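Local coordinates for cysteine-rich repeat secretory protein 2 (Arabidopsis thaliana, PDB 6GRE) that modulates cell-to-cell trafficking in plants, restricting plasmodesmata permeability in response to salicylic acid during immunity by regulating callose deposition, at residues V115-M129 and D191-K204. Sequence-based numbering, arbitrary orientation.
Sequences VQDKTLILNKCGQPM and DCGMAQGGYVYLSK. With EDO (1,2-ethanediol), chain J; EDO (1,2-ethanediol), chain G.
Cys-125 and Cys-192 each turn SG beside their own backbone N (chi1 -60° and -54°), which brings the sulfurs together in a 2.1 Å SG–SG disulfide joining strand 120-125, at the edge of the sheet, to the C-terminal part of helix 174-192. Next to it Asn-123 has CG opposite its backbone N (chi1 172°), and its ND2 reaches Tyr-199 O at 2.9 Å, coming from above the carbonyl plane, while Lys-124 N meets the same oxygen in plane. A water donates to Asn-123 OD1 and, weakly, to Asp-191 OD2. Across the antiparallel strands, Lys-124 runs alongside the Tyr-199 ring, its CB 3.5 Å from CZ, and Leu-122 CD2 approaches CE1 of that ring. A classic beta bulge puts Ile-121 N and Leu-122 N both on Tyr-201 O. Past the strands, Ser-203 OG bonds weakly to Asp-117 OD2 and also bonds to Arg-106; these three residues belong to the 2-(2-ethoxyethoxy)ethanol pocket. Lys-204 NZ grips Val-115 O at 2.8 Å and makes a salt bridge with Asp-171. At the far end Gln-196 NE2 holds Pro-128 O at 3.0 Å. The disulfide thus fixes this edge strand of the second Gnk2-homologous domain covalently, and two N-H donors satisfy each doubly used carbonyl.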
loop_
_atom_site.group_PDB
_atom_site.type_symbol
_atom_site.label_atom_id
_atom_site.label_comp_id
_atom_site.label_asym_id
_atom_site.label_seq_id
_atom_site.Cartn_x
_atom_site.Cartn_y
_atom_site.Cartn_z
ATOM N N VAL A 115 -5.666 6.472 11.124
ATOM C CA VAL A 115 -4.525 7.193 11.631
ATOM C C VAL A 115 -3.675 7.647 10.442
ATOM O O VAL A 115 -3.111 6.822 9.712
ATOM C CB VAL A 115 -3.700 6.347 12.618
ATOM C CG1 VAL A 115 -2.507 7.112 13.156
ATOM C CG2 VAL A 115 -4.590 5.851 13.761
ATOM N N GLN A 116 -3.576 8.944 10.258
ATOM C CA GLN A 116 -2.750 9.515 9.189
ATOM C C GLN A 116 -1.286 9.145 9.431
ATOM O O GLN A 116 -0.808 9.123 10.581
ATOM C CB GLN A 116 -2.894 11.040 9.132
ATOM C CG GLN A 116 -2.102 11.729 8.040
ATOM C CD GLN A 116 -2.427 11.228 6.653
ATOM O OE1 GLN A 116 -1.958 10.173 6.223
ATOM N NE2 GLN A 116 -3.201 12.017 5.936
ATOM N N ASP A 117 -0.539 8.893 8.344
ATOM C CA ASP A 117 0.896 8.705 8.471
ATOM C C ASP A 117 1.506 8.925 7.100
ATOM O O ASP A 117 1.322 8.108 6.198
ATOM C CB ASP A 117 1.219 7.318 9.006
ATOM C CG ASP A 117 2.668 7.131 9.353
ATOM O OD1 ASP A 117 3.493 7.979 8.964
ATOM O OD2 ASP A 117 2.943 6.108 10.007
ATOM N N LYS A 118 2.141 10.081 6.968
ATOM C CA LYS A 118 2.718 10.554 5.721
ATOM C C LYS A 118 4.222 10.284 5.684
ATOM O O LYS A 118 4.908 10.812 4.809
ATOM C CB LYS A 118 2.401 12.043 5.551
ATOM C CG LYS A 118 0.913 12.321 5.426
ATOM C CD LYS A 118 0.587 13.734 5.067
ATOM C CE LYS A 118 0.985 14.711 6.147
ATOM N NZ LYS A 118 0.776 16.105 5.691
ATOM N N THR A 119 4.747 9.539 6.657
ATOM C CA THR A 119 6.196 9.309 6.714
ATOM C C THR A 119 6.648 8.523 5.479
ATOM O O THR A 119 5.975 7.599 5.009
ATOM C CB THR A 119 6.653 8.606 7.995
ATOM O OG1 THR A 119 6.070 7.331 8.123
ATOM C CG2 THR A 119 6.320 9.392 9.240
ATOM N N LEU A 120 7.849 8.873 4.997
ATOM C CA LEU A 120 8.425 8.193 3.869
ATOM C C LEU A 120 8.888 6.787 4.237
ATOM O O LEU A 120 9.538 6.579 5.280
ATOM C CB LEU A 120 9.619 8.994 3.363
ATOM C CG LEU A 120 10.333 8.314 2.200
ATOM C CD1 LEU A 120 9.484 8.424 0.940
ATOM C CD2 LEU A 120 11.702 8.921 1.983
ATOM N N ILE A 121 8.530 5.810 3.391
ATOM C CA ILE A 121 9.117 4.511 3.421
ATOM C C ILE A 121 10.166 4.398 2.319
ATOM O O ILE A 121 11.333 4.141 2.601
ATOM C CB ILE A 121 8.071 3.398 3.356
ATOM C CG1 ILE A 121 7.121 3.511 4.549
ATOM C CG2 ILE A 121 8.747 2.040 3.263
ATOM C CD1 ILE A 121 5.978 2.551 4.533
ATOM N N LEU A 122 9.779 4.578 1.056
ATOM C CA LEU A 122 10.670 4.257 -0.054
ATOM C C LEU A 122 10.355 5.173 -1.232
ATOM O O LEU A 122 9.213 5.312 -1.641
ATOM C CB LEU A 122 10.440 2.807 -0.474
ATOM C CG LEU A 122 11.096 2.374 -1.787
ATOM C CD1 LEU A 122 12.607 2.389 -1.666
ATOM C CD2 LEU A 122 10.658 0.978 -2.178
ATOM N N ASN A 123 11.376 5.800 -1.795
ATOM C CA ASN A 123 11.278 6.611 -2.993
ATOM C C ASN A 123 12.435 6.220 -3.906
ATOM O O ASN A 123 13.597 6.332 -3.518
ATOM C CB ASN A 123 11.304 8.092 -2.627
ATOM C CG ASN A 123 11.389 9.095 -3.751
ATOM O OD1 ASN A 123 11.804 10.217 -3.494
ATOM N ND2 ASN A 123 11.023 8.731 -4.961
ATOM N N LYS A 124 12.126 5.756 -5.114
ATOM C CA LYS A 124 13.163 5.494 -6.102
ATOM C C LYS A 124 12.762 6.178 -7.397
ATOM O O LYS A 124 11.579 6.194 -7.766
ATOM C CB LYS A 124 13.357 4.001 -6.366
ATOM C CG LYS A 124 14.496 3.671 -7.320
ATOM C CD LYS A 124 15.003 2.277 -7.261
ATOM C CE LYS A 124 16.282 2.166 -8.066
ATOM N NZ LYS A 124 16.634 0.745 -8.295
ATOM N N CYS A 125 13.713 6.825 -8.058
ATOM C CA CYS A 125 13.534 7.458 -9.359
ATOM C C CYS A 125 14.264 6.681 -10.448
ATOM O O CYS A 125 15.339 6.108 -10.216
ATOM C CB CYS A 125 14.083 8.865 -9.400
ATOM S SG CYS A 125 13.333 9.998 -8.201
ATOM N N GLY A 126 13.712 6.711 -11.657
ATOM C CA GLY A 126 14.404 6.165 -12.832
ATOM C C GLY A 126 15.503 7.097 -13.296
ATOM O O GLY A 126 15.768 8.144 -12.697
ATOM N N GLN A 127 16.145 6.739 -14.423
ATOM C CA GLN A 127 17.205 7.581 -15.003
ATOM C C GLN A 127 16.573 8.754 -15.745
ATOM O O GLN A 127 15.394 8.697 -16.118
ATOM C CB GLN A 127 18.175 6.742 -15.839
ATOM C CG GLN A 127 17.535 5.875 -16.909
ATOM C CD GLN A 127 18.542 4.885 -17.450
ATOM O OE1 GLN A 127 19.478 5.248 -18.156
ATOM N NE2 GLN A 127 18.377 3.627 -17.097
ATOM N N PRO A 128 17.295 9.884 -15.974
ATOM C CA PRO A 128 16.696 11.076 -16.579
ATOM C C PRO A 128 16.145 10.824 -17.989
ATOM O O PRO A 128 16.721 10.033 -18.716
ATOM C CB PRO A 128 17.834 12.100 -16.724
ATOM C CG PRO A 128 18.893 11.623 -15.772
ATOM C CD PRO A 128 18.693 10.136 -15.575
ATOM N N MET A 129 15.057 11.525 -18.337
ATOM C CA MET A 129 14.537 11.562 -19.722
ATOM C C MET A 129 15.554 12.305 -20.600
ATOM O O MET A 129 16.348 13.104 -20.079
ATOM C CB MET A 129 13.164 12.241 -19.797
ATOM C CG MET A 129 12.021 11.287 -19.443
ATOM S SD MET A 129 10.354 12.031 -19.397
ATOM C CE MET A 129 10.345 12.795 -17.775
ATOM N N ASP A 191 11.216 15.167 -7.206
ATOM C CA ASP A 191 12.415 14.352 -7.252
ATOM C C ASP A 191 12.533 13.498 -8.507
ATOM O O ASP A 191 13.673 13.313 -8.968
ATOM C CB ASP A 191 12.557 13.517 -5.997
ATOM C CG ASP A 191 13.010 14.381 -4.825
ATOM O OD1 ASP A 191 13.599 15.428 -5.085
ATOM O OD2 ASP A 191 12.715 14.023 -3.730
ATOM N N CYS A 192 11.422 12.979 -9.051
ATOM C CA CYS A 192 11.457 12.036 -10.181
ATOM C C CYS A 192 10.796 12.621 -11.444
ATOM O O CYS A 192 10.704 11.907 -12.417
ATOM C CB CYS A 192 10.734 10.726 -9.889
ATOM S SG CYS A 192 11.272 9.860 -8.394
ATOM N N GLY A 193 10.373 13.881 -11.436
ATOM C CA GLY A 193 9.489 14.401 -12.500
ATOM C C GLY A 193 10.170 14.475 -13.859
ATOM O O GLY A 193 9.496 14.510 -14.867
ATOM N N MET A 194 11.506 14.514 -13.858
ATOM C CA MET A 194 12.293 14.575 -15.087
ATOM C C MET A 194 12.860 13.198 -15.463
ATOM O O MET A 194 13.588 13.108 -16.464
ATOM C CB MET A 194 13.437 15.583 -14.932
ATOM C CG MET A 194 12.943 16.975 -14.590
ATOM S SD MET A 194 14.193 18.266 -14.830
ATOM C CE MET A 194 14.267 18.326 -16.619
ATOM N N ALA A 195 12.507 12.143 -14.704
ATOM C CA ALA A 195 13.051 10.800 -14.835
ATOM C C ALA A 195 12.090 9.896 -15.627
ATOM O O ALA A 195 10.906 10.198 -15.820
ATOM C CB ALA A 195 13.299 10.202 -13.467
ATOM N N GLN A 196 12.630 8.765 -16.038
ATOM C CA GLN A 196 11.906 7.703 -16.694
ATOM C C GLN A 196 11.245 6.843 -15.617
ATOM O O GLN A 196 11.613 5.682 -15.367
ATOM C CB GLN A 196 12.842 6.879 -17.565
ATOM C CG GLN A 196 13.537 7.764 -18.575
ATOM C CD GLN A 196 14.388 6.950 -19.507
ATOM O OE1 GLN A 196 13.990 5.866 -19.947
ATOM N NE2 GLN A 196 15.571 7.471 -19.790
ATOM N N GLY A 197 10.254 7.440 -14.981
ATOM C CA GLY A 197 9.507 6.735 -13.983
ATOM C C GLY A 197 10.038 7.001 -12.590
ATOM O O GLY A 197 11.121 7.563 -12.377
ATOM N N GLY A 198 9.224 6.602 -11.633
ATOM C CA GLY A 198 9.633 6.682 -10.245
ATOM C C GLY A 198 8.466 6.369 -9.348
ATOM O O GLY A 198 7.316 6.242 -9.787
ATOM N N TYR A 199 8.740 6.211 -8.065
ATOM C CA TYR A 199 7.701 5.857 -7.128
ATOM C C TYR A 199 8.001 6.441 -5.762
ATOM O O TYR A 199 9.162 6.556 -5.359
ATOM C CB TYR A 199 7.439 4.359 -7.019
ATOM C CG TYR A 199 8.635 3.446 -6.893
ATOM C CD1 TYR A 199 9.293 3.259 -5.683
ATOM C CD2 TYR A 199 9.071 2.709 -7.980
ATOM C CE1 TYR A 199 10.336 2.349 -5.557
ATOM C CE2 TYR A 199 10.129 1.816 -7.878
ATOM C CZ TYR A 199 10.761 1.648 -6.662
ATOM O OH TYR A 199 11.817 0.759 -6.608
ATOM N N VAL A 200 6.949 6.821 -5.043
ATOM C CA VAL A 200 7.024 7.292 -3.687
ATOM C C VAL A 200 6.018 6.496 -2.879
ATOM O O VAL A 200 4.796 6.604 -3.121
ATOM C CB VAL A 200 6.680 8.785 -3.561
ATOM C CG1 VAL A 200 6.588 9.236 -2.123
ATOM C CG2 VAL A 200 7.659 9.645 -4.316
ATOM N N TYR A 201 6.478 5.787 -1.865
ATOM C CA TYR A 201 5.656 5.037 -0.941
ATOM C C TYR A 201 5.778 5.724 0.411
ATOM O O TYR A 201 6.884 5.729 0.996
ATOM C CB TYR A 201 6.102 3.564 -0.872
ATOM C CG TYR A 201 5.768 2.780 -2.112
ATOM C CD1 TYR A 201 4.512 2.208 -2.283
ATOM C CD2 TYR A 201 6.666 2.678 -3.153
ATOM C CE1 TYR A 201 4.161 1.543 -3.443
ATOM C CE2 TYR A 201 6.338 2.020 -4.333
ATOM C CZ TYR A 201 5.065 1.503 -4.488
ATOM O OH TYR A 201 4.789 0.861 -5.659
ATOM N N LEU A 202 4.662 6.285 0.879
ATOM C CA LEU A 202 4.540 6.785 2.242
ATOM C C LEU A 202 3.819 5.733 3.059
ATOM O O LEU A 202 3.262 4.765 2.557
ATOM C CB LEU A 202 3.785 8.106 2.258
ATOM C CG LEU A 202 4.323 9.190 1.333
ATOM C CD1 LEU A 202 3.503 10.472 1.498
ATOM C CD2 LEU A 202 5.817 9.455 1.538
ATOM N N SER A 203 3.774 5.938 4.371
ATOM C CA SER A 203 3.183 4.923 5.177
ATOM C C SER A 203 1.740 4.582 4.755
ATOM O O SER A 203 1.361 3.420 4.699
ATOM C CB SER A 203 3.245 5.327 6.624
ATOM O OG SER A 203 2.702 4.305 7.430
ATOM N N LYS A 204 0.906 5.607 4.481
ATOM C CA LYS A 204 -0.496 5.368 4.224
ATOM C C LYS A 204 -0.900 5.696 2.778
ATOM O O LYS A 204 -2.085 5.690 2.509
ATOM C CB LYS A 204 -1.362 6.148 5.230
ATOM C CG LYS A 204 -1.499 5.472 6.593
ATOM C CD LYS A 204 -2.439 4.288 6.575
ATOM C CE LYS A 204 -2.589 3.554 7.895
ATOM N NZ LYS A 204 -3.543 4.263 8.779
HETATM C C1 EDO J . 17.937 5.287 -12.180
HETATM O O1 EDO J . 17.388 4.437 -11.176
HETATM C C2 EDO J . 18.610 6.518 -11.626
HETATM O O2 EDO J . 19.435 7.199 -12.583
HETATM C C1 EDO G . 13.567 -1.216 -8.858
HETATM O O1 EDO G . 12.369 -0.455 -9.074
HETATM C C2 EDO G . 14.634 -0.794 -9.859
HETATM O O2 EDO G . 14.379 -1.372 -11.143
HETATM O O HOH W 1 12.811 11.462 -1.462
HETATM O O HOH W 2 15.550 14.862 -17.598
#